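Long-range contact in E2A dna-binding protein (Human adenovirus 5, PDB 2WB0), which binds single-stranded DNA and, by forming multimers, unwinds the template without ATP during the elongation phase of adenovirus strand-displacement replication: residues R222-S227 and P292-K297. Sequence-based numbering, arbitrary orientation.
Sequences RCECNS and PNCDFK. With ZN (zinc ion), chain C.
The phenyl ring of F296 receives the CA of C223, a ligand of a four-cysteine zinc site, over one face, offset toward the rim and 4.3 Å from the ring centroid, a CH-pi contact in which the CA lies 24° from the ring normal. The carbonyl O of R222 approaches the same ring obliquely near CE1 and CZ. With CG anti to its backbone N (chi1 -176°), F296 sets the start of its ring beside C223; T66, M70 and R73 of helix 64-83 and F275 of strand 271-276 also pack on this side chain. The site, the second of the protein's two zinc sites, joins two loops through the metal: C223 and C225 come from the loop after strand 216-220, C294 from the loop leading to strand 297-299, and C277 completes the set. The zinc ion lies 2.3 Å from C294 SG, and this thiolate also accepts weak hydrogen bonds from two backbone amides, E224 N across the contact at 3.5 Å and F296 N within its own loop. Such N-H donors probably temper the negative charge of the sulfur. C225 SG, besides binding zinc, rests against P292 CB and N293 CA. C223 N, just before the type I turn E224-S227, donates to N226 OD1 within that turn (3.0 Å, in the carbonyl plane). E224 lays its aliphatic chain over C294, CB to CB 3.6 Å, and extends to D295. Their carboxylates are turned 76° apart, with E224 OE2 only 2.8 Å from D295 OD1; K65 forms salt bridges to both oxygens and so probably offsets the repulsion. The other carboxylate oxygen, E224 OE1, accepts a hydrogen bond from a water that in turn accepts one from D295 N, 2.9 Å from the water oxygen.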
ATOM      1  N   ARG A 222      -2.622  -3.816   4.955  1.00 13.66           N
ATOM      2  CA  ARG A 222      -2.216  -5.195   5.240  1.00 13.66           C
ATOM      3  C   ARG A 222      -1.305  -5.746   4.195  1.00 14.88           C
ATOM      4  O   ARG A 222      -1.545  -5.584   2.992  1.00 13.68           O
ATOM      5  CB  ARG A 222      -3.452  -6.127   5.280  1.00 14.56           C
ATOM      6  CG  ARG A 222      -4.566  -5.536   6.172  1.00 17.96           C
ATOM      7  CD  ARG A 222      -5.724  -6.531   6.426  1.00 15.52           C
ATOM      8  NE  ARG A 222      -6.433  -7.056   5.253  1.00 18.07           N
ATOM      9  CZ  ARG A 222      -7.727  -6.874   4.997  1.00 18.58           C
ATOM     10  NH1 ARG A 222      -8.492  -6.009   5.723  1.00 16.81           N
ATOM     11  NH2 ARG A 222      -8.241  -7.491   3.914  1.00 17.34           N
ATOM     12  N   CYS A 223      -0.243  -6.383   4.650  1.00 15.03           N
ATOM     13  CA  CYS A 223       0.611  -7.143   3.760  1.00 14.81           C
ATOM     14  C   CYS A 223       0.202  -8.623   4.038  1.00 16.77           C
ATOM     15  O   CYS A 223      -0.877  -8.859   4.529  1.00 18.10           O
ATOM     16  CB  CYS A 223       2.083  -6.860   3.992  1.00 16.12           C
ATOM     17  SG  CYS A 223       2.639  -7.350   5.663  1.00 14.23           S
ATOM     18  N   GLU A 224       1.028  -9.608   3.706  1.00 17.40           N
ATOM     19  CA  GLU A 224       0.685 -11.013   3.994  1.00 20.16           C
ATOM     20  C   GLU A 224       0.705 -11.266   5.471  1.00 18.81           C
ATOM     21  O   GLU A 224      -0.125 -12.033   5.987  1.00 17.47           O
ATOM     22  CB  GLU A 224       1.742 -11.921   3.361  1.00 21.64           C
ATOM     23  CG  GLU A 224       1.734 -11.765   1.853  1.00 29.30           C
ATOM     24  CD  GLU A 224       2.746 -12.701   1.106  1.00 41.94           C
ATOM     25  OE1 GLU A 224       3.067 -13.817   1.639  1.00 44.13           O
ATOM     26  OE2 GLU A 224       3.218 -12.276  -0.005  1.00 44.61           O
ATOM     27  N   CYS A 225       1.625 -10.572   6.181  1.00 17.24           N
ATOM     28  CA  CYS A 225       1.813 -10.831   7.598  1.00 17.58           C
ATOM     29  C   CYS A 225       0.589 -10.554   8.462  1.00 18.91           C
ATOM     30  O   CYS A 225       0.386 -11.268   9.442  1.00 20.05           O
ATOM     31  CB  CYS A 225       3.031 -10.045   8.162  1.00 16.25           C
ATOM     32  SG  CYS A 225       4.556 -10.258   7.167  1.00 17.28           S
ATOM     33  N   ASN A 226      -0.175  -9.487   8.174  1.00 16.89           N
ATOM     34  CA  ASN A 226      -1.394  -9.237   8.910  1.00 18.53           C
ATOM     35  C   ASN A 226      -2.618  -9.271   8.020  1.00 19.42           C
ATOM     36  O   ASN A 226      -3.553  -8.488   8.233  1.00 17.38           O
ATOM     37  CB  ASN A 226      -1.329  -7.876   9.660  1.00 17.53           C
ATOM     38  CG  ASN A 226      -1.006  -6.702   8.721  1.00 17.51           C
ATOM     39  OD1 ASN A 226      -0.633  -6.876   7.568  1.00 13.31           O
ATOM     40  ND2 ASN A 226      -1.094  -5.514   9.260  1.00 16.24           N
ATOM     41  N   SER A 227      -2.608 -10.109   7.010  1.00 20.88           N
ATOM     42  CA  SER A 227      -3.804 -10.143   6.125  1.00 26.07           C
ATOM     43  C   SER A 227      -5.020 -10.713   6.881  1.00 27.10           C
ATOM     44  O   SER A 227      -6.162 -10.342   6.554  1.00 27.00           O
ATOM     45  CB  SER A 227      -3.602 -10.890   4.795  1.00 26.15           C
ATOM     46  OG  SER A 227      -3.167 -12.186   5.132  1.00 36.16           O
ATOM     47  N   PRO A 292       7.585 -12.225  11.435  1.00 27.01           N
ATOM     48  CA  PRO A 292       7.213 -12.515  10.035  1.00 25.70           C
ATOM     49  C   PRO A 292       7.720 -11.422   9.088  1.00 24.99           C
ATOM     50  O   PRO A 292       7.909 -10.272   9.518  1.00 22.53           O
ATOM     51  CB  PRO A 292       5.696 -12.468  10.086  1.00 26.53           C
ATOM     52  CG  PRO A 292       5.406 -11.352  11.180  1.00 26.83           C
ATOM     53  CD  PRO A 292       6.474 -11.605  12.207  1.00 25.80           C
ATOM     54  N   ASN A 293       7.950 -11.771   7.816  1.00 23.94           N
ATOM     55  CA  ASN A 293       8.187 -10.776   6.767  1.00 22.05           C
ATOM     56  C   ASN A 293       7.714 -11.397   5.464  1.00 21.19           C
ATOM     57  O   ASN A 293       7.630 -12.612   5.374  1.00 19.48           O
ATOM     58  CB  ASN A 293       9.638 -10.339   6.642  1.00 22.15           C
ATOM     59  CG  ASN A 293      10.541 -11.438   6.116  1.00 26.30           C
ATOM     60  OD1 ASN A 293      11.089 -12.224   6.889  1.00 30.08           O
ATOM     61  ND2 ASN A 293      10.717 -11.483   4.813  1.00 25.93           N
ATOM     62  N   CYS A 294       7.288 -10.580   4.504  1.00 18.34           N
ATOM     63  CA  CYS A 294       6.756 -11.176   3.303  1.00 17.05           C
ATOM     64  C   CYS A 294       7.281 -10.386   2.103  1.00 17.94           C
ATOM     65  O   CYS A 294       7.888  -9.344   2.311  1.00 17.51           O
ATOM     66  CB  CYS A 294       5.272 -11.216   3.382  1.00 17.03           C
ATOM     67  SG  CYS A 294       4.523  -9.531   3.287  1.00 16.58           S
ATOM     68  N   ASP A 295       6.984 -10.834   0.885  1.00 16.10           N
ATOM     69  CA  ASP A 295       7.510 -10.181  -0.310  1.00 18.23           C
ATOM     70  C   ASP A 295       6.468  -9.173  -0.926  1.00 18.29           C
ATOM     71  O   ASP A 295       6.595  -8.762  -2.095  1.00 19.22           O
ATOM     72  CB  ASP A 295       7.909 -11.262  -1.334  1.00 19.43           C
ATOM     73  CG  ASP A 295       6.704 -12.177  -1.775  1.00 23.95           C
ATOM     74  OD1 ASP A 295       5.492 -11.830  -1.534  1.00 26.01           O
ATOM     75  OD2 ASP A 295       6.945 -13.266  -2.403  1.00 27.51           O
ATOM     76  N   PHE A 296       5.451  -8.760  -0.147  1.00 14.87           N
ATOM     77  CA  PHE A 296       4.493  -7.789  -0.666  1.00 14.02           C
ATOM     78  C   PHE A 296       5.216  -6.560  -1.259  1.00 14.64           C
ATOM     79  O   PHE A 296       6.097  -5.963  -0.598  1.00 15.19           O
ATOM     80  CB  PHE A 296       3.583  -7.400   0.507  1.00 14.29           C
ATOM     81  CG  PHE A 296       2.431  -6.444   0.150  1.00 14.78           C
ATOM     82  CD1 PHE A 296       1.147  -6.940  -0.112  1.00 12.19           C
ATOM     83  CD2 PHE A 296       2.625  -5.063   0.191  1.00 17.97           C
ATOM     84  CE1 PHE A 296       0.071  -6.033  -0.434  1.00 15.51           C
ATOM     85  CE2 PHE A 296       1.535  -4.103  -0.090  1.00 17.30           C
ATOM     86  CZ  PHE A 296       0.283  -4.578  -0.416  1.00 14.20           C
ATOM     87  N   LYS A 297       4.858  -6.104  -2.463  1.00 14.05           N
ATOM     88  CA  LYS A 297       5.552  -4.909  -3.036  1.00 14.16           C
ATOM     89  C   LYS A 297       4.705  -4.333  -4.165  1.00 12.70           C
ATOM     90  O   LYS A 297       4.435  -5.001  -5.188  1.00 13.16           O
ATOM     91  CB  LYS A 297       6.970  -5.180  -3.550  1.00 15.23           C
ATOM     92  CG  LYS A 297       7.792  -3.929  -4.003  1.00 15.56           C
ATOM     93  CD  LYS A 297       9.014  -4.350  -4.867  1.00 17.75           C
ATOM     94  CE  LYS A 297      10.186  -3.333  -4.808  1.00 30.26           C
ATOM     95  NZ  LYS A 297      11.040  -3.169  -6.115  1.00 35.96           N
TER
HETATM   96 ZN    ZN C 602       4.595  -8.673   5.435  1.00 16.17          ZN
HETATM   97  O   HOH W   1       6.172 -13.616   1.166  1.00 31.50           O
HETATM   98  O   HOH W   2       5.599 -14.787   3.751  1.00 35.99           O